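Local atomic coordinates of cytochrome cL (Hyphomicrobium denitrificans, PDB entry 2D0W), a protein that carries electrons through a covalently attached heme and probably serves as the electron acceptor of methanol dehydrogenase in methanol oxidation. Residues K50-Y55 / K117-I122; E3-T8 / K89-T94. All blocks are in the same frame, centred on the assembly; numbering follows the deposited sequence.

Contact 1. Residues K50-Y55 / K117-I122; sequences KGEEIY and KLIAWI
Two helical segments, 50-55 and 117-122, cross almost at right angles: their N-to-C directions make a signed angle of -92° and their axes come within 7.4 Å. The crossing point is G51, whose CA lies 4.0 Å from L118 CA and 3.2 Å from K117 O, a CA-H...O contact; a CB here would clash with K117 O and W121 CB. No hydrogen bond joins the segments. W121 (chi1 t, chi2 -118°) lays its indole over E52, with E52 CA 3.6 Å from the centroid of the five-membered ring (CH-pi). Y55, also t, puts CB 3.5 Å from W121 CD1 and 3.8 Å from L118 CD1, while I54 CG2 meets L118 CD2 at 4.1 Å. This perpendicular pairing of the first and last core helices, close-packed at a glycine, is the signature of the class I cytochrome c fold. L118 and I122 touch the heme, Y55 OH is hydrogen-bonded to G64 O and its side chain touches H63 of helix 60-63, and W152 of helix 149-161 packs on W121.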
loop_
_atom_site.group_PDB
_atom_site.type_symbol
_atom_site.label_atom_id
_atom_site.label_comp_id
_atom_site.label_asym_id
_atom_site.label_seq_id
_atom_site.Cartn_x
_atom_site.Cartn_y
_atom_site.Cartn_z
ATOM N N LYS A 50 -0.358 2.091 11.628
ATOM C CA LYS A 50 0.946 2.469 11.140
ATOM C C LYS A 50 0.935 2.864 9.636
ATOM O O LYS A 50 1.498 3.916 9.261
ATOM C CB LYS A 50 2.004 1.431 11.446
ATOM C CG LYS A 50 3.374 1.829 10.896
ATOM C CD LYS A 50 4.123 2.641 11.901
ATOM C CE LYS A 50 5.339 3.288 11.234
ATOM N NZ LYS A 50 6.018 4.234 12.152
ATOM N N GLY A 51 0.234 2.095 8.811
ATOM C CA GLY A 51 0.091 2.460 7.386
ATOM C C GLY A 51 -0.523 3.824 7.251
ATOM O O GLY A 51 -0.034 4.645 6.486
ATOM N N GLU A 52 -1.572 4.100 8.046
ATOM C CA GLU A 52 -2.232 5.418 8.018
ATOM C C GLU A 52 -1.331 6.558 8.441
ATOM O O GLU A 52 -1.322 7.626 7.791
ATOM C CB GLU A 52 -3.463 5.427 8.929
ATOM C CG GLU A 52 -4.114 6.766 9.036
ATOM C CD GLU A 52 -5.226 6.769 10.090
ATOM O OE1 GLU A 52 -5.053 6.117 11.117
ATOM O OE2 GLU A 52 -6.252 7.430 9.879
ATOM N N GLU A 53 -0.536 6.361 9.514
ATOM C CA GLU A 53 0.360 7.466 9.914
ATOM C C GLU A 53 1.389 7.842 8.821
ATOM O O GLU A 53 1.657 9.013 8.605
ATOM C CB GLU A 53 1.020 7.271 11.308
ATOM C CG GLU A 53 1.659 5.939 11.567
ATOM C CD GLU A 53 1.925 5.664 13.082
ATOM O OE1 GLU A 53 2.788 6.352 13.671
ATOM O OE2 GLU A 53 1.279 4.742 13.665
ATOM N N ILE A 54 1.967 6.828 8.182
ATOM C CA ILE A 54 2.936 7.008 7.081
ATOM C C ILE A 54 2.260 7.772 5.943
ATOM O O ILE A 54 2.761 8.816 5.490
ATOM C CB ILE A 54 3.449 5.632 6.597
ATOM C CG1 ILE A 54 4.339 5.002 7.664
ATOM C CG2 ILE A 54 4.215 5.732 5.248
ATOM C CD1 ILE A 54 4.567 3.501 7.384
ATOM N N TYR A 55 1.067 7.303 5.570
ATOM C CA TYR A 55 0.237 7.909 4.519
ATOM C C TYR A 55 -0.081 9.382 4.758
ATOM O O TYR A 55 0.052 10.276 3.875
ATOM C CB TYR A 55 -1.086 7.104 4.345
ATOM C CG TYR A 55 -1.954 7.753 3.319
ATOM C CD1 TYR A 55 -1.814 7.439 1.954
ATOM C CD2 TYR A 55 -2.877 8.735 3.683
ATOM C CE1 TYR A 55 -2.554 8.081 0.976
ATOM C CE2 TYR A 55 -3.664 9.352 2.688
ATOM C CZ TYR A 55 -3.447 9.026 1.343
ATOM O OH TYR A 55 -4.167 9.609 0.353
ATOM N N LYS A 117 3.064 -1.735 4.982
ATOM C CA LYS A 117 1.964 -1.293 5.834
ATOM C C LYS A 117 1.253 -0.112 5.180
ATOM O O LYS A 117 0.050 0.075 5.248
ATOM C CB LYS A 117 2.501 -0.859 7.204
ATOM C CG LYS A 117 3.026 -2.000 8.097
ATOM C CD LYS A 117 3.669 -1.375 9.357
ATOM C CE LYS A 117 3.986 -2.381 10.413
ATOM N NZ LYS A 117 4.915 -3.345 9.833
ATOM N N LEU A 118 2.042 0.725 4.549
ATOM C CA LEU A 118 1.466 1.814 3.735
ATOM C C LEU A 118 0.522 1.241 2.672
ATOM O O LEU A 118 -0.585 1.739 2.467
ATOM C CB LEU A 118 2.590 2.589 3.045
ATOM C CG LEU A 118 2.184 3.628 1.989
ATOM C CD1 LEU A 118 1.151 4.625 2.527
ATOM C CD2 LEU A 118 3.473 4.318 1.429
ATOM N N ILE A 119 0.979 0.221 1.966
ATOM C CA ILE A 119 0.159 -0.382 0.880
ATOM C C ILE A 119 -1.136 -1.000 1.512
ATOM O O ILE A 119 -2.234 -0.850 0.984
ATOM C CB ILE A 119 0.999 -1.403 0.125
ATOM C CG1 ILE A 119 2.021 -0.696 -0.772
ATOM C CG2 ILE A 119 0.126 -2.396 -0.712
ATOM C CD1 ILE A 119 3.146 -1.614 -1.377
ATOM N N ALA A 120 -1.022 -1.649 2.664
ATOM C CA ALA A 120 -2.210 -2.213 3.346
ATOM C C ALA A 120 -3.206 -1.123 3.640
ATOM O O ALA A 120 -4.419 -1.330 3.521
ATOM C CB ALA A 120 -1.834 -2.923 4.658
ATOM N N TRP A 121 -2.709 0.052 4.026
ATOM C CA TRP A 121 -3.617 1.215 4.299
ATOM C C TRP A 121 -4.296 1.655 3.024
ATOM O O TRP A 121 -5.486 1.919 3.040
ATOM C CB TRP A 121 -2.889 2.440 4.894
ATOM C CG TRP A 121 -3.801 3.622 5.161
ATOM C CD1 TRP A 121 -3.741 4.881 4.591
ATOM C CD2 TRP A 121 -4.907 3.645 6.049
ATOM N NE1 TRP A 121 -4.741 5.683 5.096
ATOM C CE2 TRP A 121 -5.473 4.943 5.992
ATOM C CE3 TRP A 121 -5.482 2.695 6.903
ATOM C CZ2 TRP A 121 -6.606 5.307 6.753
ATOM C CZ3 TRP A 121 -6.627 3.064 7.656
ATOM C CH2 TRP A 121 -7.158 4.361 7.565
ATOM N N ILE A 122 -3.508 1.830 1.940
ATOM C CA ILE A 122 -4.078 2.193 0.649
ATOM C C ILE A 122 -5.181 1.225 0.202
ATOM O O ILE A 122 -6.225 1.653 -0.281
ATOM C CB ILE A 122 -2.974 2.369 -0.466
ATOM C CG1 ILE A 122 -2.038 3.538 -0.100
ATOM C CG2 ILE A 122 -3.634 2.511 -1.867
ATOM C CD1 ILE A 122 -0.730 3.548 -0.952
#

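Contact 2. Residues E3-T8 / K89-T94; sequences EVFRNT and KGLFET. With HEM (protoporphyrin IX containing Fe), chain H.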
loop_
_atom_site.group_PDB
_atom_site.type_symbol
_atom_site.label_atom_id
_atom_site.label_comp_id
_atom_site.label_asym_id
_atom_site.label_seq_id
_atom_site.Cartn_x
_atom_site.Cartn_y
_atom_site.Cartn_z
ATOM N N GLU A 3 11.062 -11.429 -7.157
ATOM C CA GLU A 3 10.515 -10.464 -8.093
ATOM C C GLU A 3 11.619 -9.592 -8.670
ATOM O O GLU A 3 12.635 -9.332 -8.032
ATOM C CB GLU A 3 9.509 -9.560 -7.382
ATOM C CG GLU A 3 8.313 -10.275 -6.776
ATOM C CD GLU A 3 7.384 -10.868 -7.812
ATOM O OE1 GLU A 3 6.804 -11.912 -7.515
ATOM O OE2 GLU A 3 7.201 -10.317 -8.921
ATOM N N VAL A 4 11.393 -9.132 -9.888
ATOM C CA VAL A 4 12.185 -8.070 -10.465
ATOM C C VAL A 4 11.292 -6.820 -10.499
ATOM O O VAL A 4 10.201 -6.865 -11.041
ATOM C CB VAL A 4 12.660 -8.447 -11.878
ATOM C CG1 VAL A 4 13.365 -7.264 -12.520
ATOM C CG2 VAL A 4 13.567 -9.726 -11.825
ATOM N N PHE A 5 11.739 -5.731 -9.889
ATOM C CA PHE A 5 10.895 -4.519 -9.833
ATOM C C PHE A 5 11.304 -3.510 -10.880
ATOM O O PHE A 5 12.497 -3.310 -11.103
ATOM C CB PHE A 5 10.927 -3.906 -8.445
ATOM C CG PHE A 5 10.465 -4.852 -7.369
ATOM C CD1 PHE A 5 9.126 -5.107 -7.201
ATOM C CD2 PHE A 5 11.396 -5.532 -6.556
ATOM C CE1 PHE A 5 8.675 -6.006 -6.211
ATOM C CE2 PHE A 5 10.979 -6.405 -5.568
ATOM C CZ PHE A 5 9.619 -6.665 -5.398
ATOM N N ARG A 6 10.308 -2.917 -11.542
ATOM C CA ARG A 6 10.522 -1.977 -12.651
ATOM C C ARG A 6 9.720 -0.700 -12.482
ATOM O O ARG A 6 8.584 -0.698 -11.984
ATOM C CB ARG A 6 10.216 -2.632 -14.022
ATOM C CG ARG A 6 11.101 -3.840 -14.370
ATOM C CD ARG A 6 11.289 -4.046 -15.879
ATOM N NE ARG A 6 12.441 -4.910 -16.174
ATOM C CZ ARG A 6 13.687 -4.478 -16.374
ATOM N NH1 ARG A 6 13.969 -3.184 -16.320
ATOM N NH2 ARG A 6 14.665 -5.345 -16.628
ATOM N N ASN A 7 10.282 0.380 -12.979
ATOM C CA ASN A 7 9.567 1.629 -12.989
ATOM C C ASN A 7 8.219 1.545 -13.757
ATOM O O ASN A 7 8.174 1.163 -14.927
ATOM C CB ASN A 7 10.488 2.722 -13.548
ATOM C CG ASN A 7 9.904 4.108 -13.392
ATOM O OD1 ASN A 7 10.365 4.861 -12.568
ATOM N ND2 ASN A 7 8.884 4.442 -14.174
ATOM N N THR A 8 7.138 1.899 -13.060
ATOM C CA THR A 8 5.772 1.971 -13.614
ATOM C C THR A 8 5.668 2.633 -15.002
ATOM O O THR A 8 5.036 2.071 -15.937
ATOM C CB THR A 8 4.830 2.617 -12.585
ATOM O OG1 THR A 8 4.686 1.703 -11.504
ATOM C CG2 THR A 8 3.456 2.827 -13.116
ATOM N N LYS A 89 2.317 -5.736 -6.275
ATOM C CA LYS A 89 3.624 -5.556 -6.919
ATOM C C LYS A 89 3.701 -4.238 -7.681
ATOM O O LYS A 89 4.719 -3.527 -7.581
ATOM C CB LYS A 89 3.966 -6.733 -7.825
ATOM C CG LYS A 89 5.441 -6.864 -8.089
ATOM C CD LYS A 89 5.798 -6.384 -9.456
ATOM C CE LYS A 89 6.224 -7.525 -10.345
ATOM N NZ LYS A 89 7.586 -7.929 -10.010
ATOM N N GLY A 90 2.653 -3.930 -8.444
ATOM C CA GLY A 90 2.585 -2.679 -9.218
ATOM C C GLY A 90 2.537 -1.441 -8.359
ATOM O O GLY A 90 3.240 -0.469 -8.630
ATOM N N LEU A 91 1.695 -1.469 -7.331
ATOM C CA LEU A 91 1.575 -0.383 -6.371
ATOM C C LEU A 91 2.922 -0.118 -5.683
ATOM O O LEU A 91 3.410 1.037 -5.604
ATOM C CB LEU A 91 0.445 -0.700 -5.348
ATOM C CG LEU A 91 0.117 0.406 -4.352
ATOM C CD1 LEU A 91 -0.048 1.659 -5.121
ATOM C CD2 LEU A 91 -1.153 0.145 -3.525
ATOM N N PHE A 92 3.581 -1.183 -5.255
ATOM C CA PHE A 92 4.895 -1.036 -4.668
ATOM C C PHE A 92 5.835 -0.308 -5.663
ATOM O O PHE A 92 6.560 0.638 -5.280
ATOM C CB PHE A 92 5.430 -2.430 -4.286
ATOM C CG PHE A 92 6.893 -2.454 -3.850
ATOM C CD1 PHE A 92 7.236 -2.272 -2.516
ATOM C CD2 PHE A 92 7.917 -2.650 -4.779
ATOM C CE1 PHE A 92 8.576 -2.306 -2.112
ATOM C CE2 PHE A 92 9.250 -2.670 -4.393
ATOM C CZ PHE A 92 9.585 -2.508 -3.048
ATOM N N GLU A 93 5.821 -0.757 -6.926
ATOM C CA GLU A 93 6.747 -0.231 -7.936
ATOM C C GLU A 93 6.417 1.267 -8.155
ATOM O O GLU A 93 7.321 2.100 -8.217
ATOM C CB GLU A 93 6.613 -1.044 -9.254
ATOM C CG GLU A 93 7.095 -2.471 -9.239
ATOM C CD GLU A 93 6.805 -3.241 -10.559
ATOM O OE1 GLU A 93 5.681 -3.086 -11.107
ATOM O OE2 GLU A 93 7.697 -4.002 -11.054
ATOM N N THR A 94 5.131 1.624 -8.205
ATOM C CA THR A 94 4.737 3.038 -8.395
ATOM C C THR A 94 5.230 3.887 -7.233
ATOM O O THR A 94 5.876 4.927 -7.434
ATOM C CB THR A 94 3.235 3.149 -8.590
ATOM O OG1 THR A 94 2.904 2.404 -9.759
ATOM C CG2 THR A 94 2.773 4.617 -8.744
HETATM C CHA HEM H . 0.258 9.100 -8.842
HETATM C CHB HEM H . 0.754 6.967 -4.484
HETATM C CHC HEM H . 2.950 10.893 -2.605
HETATM C CHD HEM H . 1.336 13.296 -6.502
HETATM C C1A HEM H . 0.256 8.108 -7.858
HETATM C C2A HEM H . -0.097 6.700 -7.990
HETATM C C3A HEM H . 0.017 6.140 -6.785
HETATM C C4A HEM H . 0.477 7.138 -5.828
HETATM C CMA HEM H . -0.280 4.656 -6.395
HETATM C CAA HEM H . -0.595 6.015 -9.282
HETATM C CBA HEM H . -2.118 6.230 -9.319
HETATM C CGA HEM H . -2.789 5.463 -10.453
HETATM O O1A HEM H . -2.165 4.539 -11.029
HETATM O O2A HEM H . -3.954 5.798 -10.774
HETATM C C1B HEM H . 1.438 7.817 -3.606
HETATM C C2B HEM H . 1.872 7.594 -2.222
HETATM C C3B HEM H . 2.500 8.576 -1.788
HETATM C C4B HEM H . 2.496 9.623 -2.762
HETATM C CMB HEM H . 1.494 6.309 -1.487
HETATM C CAB HEM H . 3.398 8.591 -0.541
HETATM C CBB HEM H . 4.321 7.696 -0.368
HETATM C C1C HEM H . 2.684 11.913 -3.492
HETATM C C2C HEM H . 3.197 13.296 -3.434
HETATM C C3C HEM H . 2.703 13.952 -4.467
HETATM C C4C HEM H . 1.966 13.001 -5.315
HETATM C CMC HEM H . 3.680 13.883 -2.117
HETATM C CAC HEM H . 2.617 15.488 -4.744
HETATM C CBC HEM H . 3.704 16.180 -4.534
HETATM C C1D HEM H . 0.990 12.442 -7.530
HETATM C C2D HEM H . 0.688 12.820 -8.898
HETATM C C3D HEM H . 0.364 11.521 -9.629
HETATM C C4D HEM H . 0.470 10.468 -8.638
HETATM C CMD HEM H . 0.707 14.264 -9.488
HETATM C CAD HEM H . -0.010 11.301 -11.139
HETATM C CBD HEM H . 1.299 10.768 -11.729
HETATM C CGD HEM H . 1.135 10.106 -13.074
HETATM O O1D HEM H . 2.115 9.560 -13.615
HETATM O O2D HEM H . 0.007 10.107 -13.587
HETATM N NA HEM H . 0.576 8.318 -6.530
HETATM N NB HEM H . 1.805 9.127 -3.828
HETATM N NC HEM H . 1.982 11.756 -4.678
HETATM N ND HEM H . 0.824 11.064 -7.428
HETATM FE FE HEM H . 1.385 10.028 -5.627
HETATM O O HOH W 1 8.443 -5.751 -13.255
HETATM O O HOH W 2 7.847 3.241 -10.556
HETATM O O HOH W 3 4.133 -1.062 -12.150
#
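Residues 3-7 of the N-terminal segment run extended, without regular secondary structure, across helix 88-97 of the cytochrome c fold, and the segment ends at T8 beside the heme pocket. K89, F5 and E93 bury the most surface. K89 holds the start of the segment: its NZ forms a salt bridge with E3 OE2 at 2.7 Å and donates to V4 O at 3.0 Å, so a single ammonium group serves both a carboxylate and a main-chain carbonyl. One helical turn on, E93 accepts a hydrogen bond from R6 N on its OE2 at 2.9 Å with a nearly straight geometry (162°). Between these polar links the F5 ring lies against F92. F92 directs its edge at the F5 face, the centroids 4.8 Å apart and the planes at 50°, and E93 CG lies at the edge of the F5 ring, 3.9 Å from CD1. M34 of helix 28-36 also touches both phenylalanines. On the heme side of the helix, L91 CD1 approaches HEM CMA to 3.3 Å and T94 CG2 lies 3.6 Å from HEM C2A. T94 OG1 is hydrogen-bonded to N85, itself a heme ligand-pocket residue, and meets T8 OG1 at 2.6 Å. Water also bridges the two segments here: one molecule accepts from T8 N at 2.9 Å and donates to E93 O at 2.7 Å.

How the contacts relate
Contact 1 is buried near the centre of the chain, whereas contact 2 is only partly buried and lies farther out; their centres are about 17 Å apart. They share no helix, but helices 88-97 and 112-124, consecutive in the chain, bring them together: I119 CD1 packs on F92 CA at 3.8 Å, and I122 CG2 on L91 CD2 at 3.8 Å. Each also supplies heme-pocket residues, L118 and I122 from contact 1, L91 and T94 from contact 2. Chemistry follows position. The core crossing of 50-55 with 117-122 has no hydrogen bond between its segments, whereas 3-8 meets 89-94 through a salt bridge, hydrogen bonds from side chains to the main chain and bridging waters around one aromatic pair.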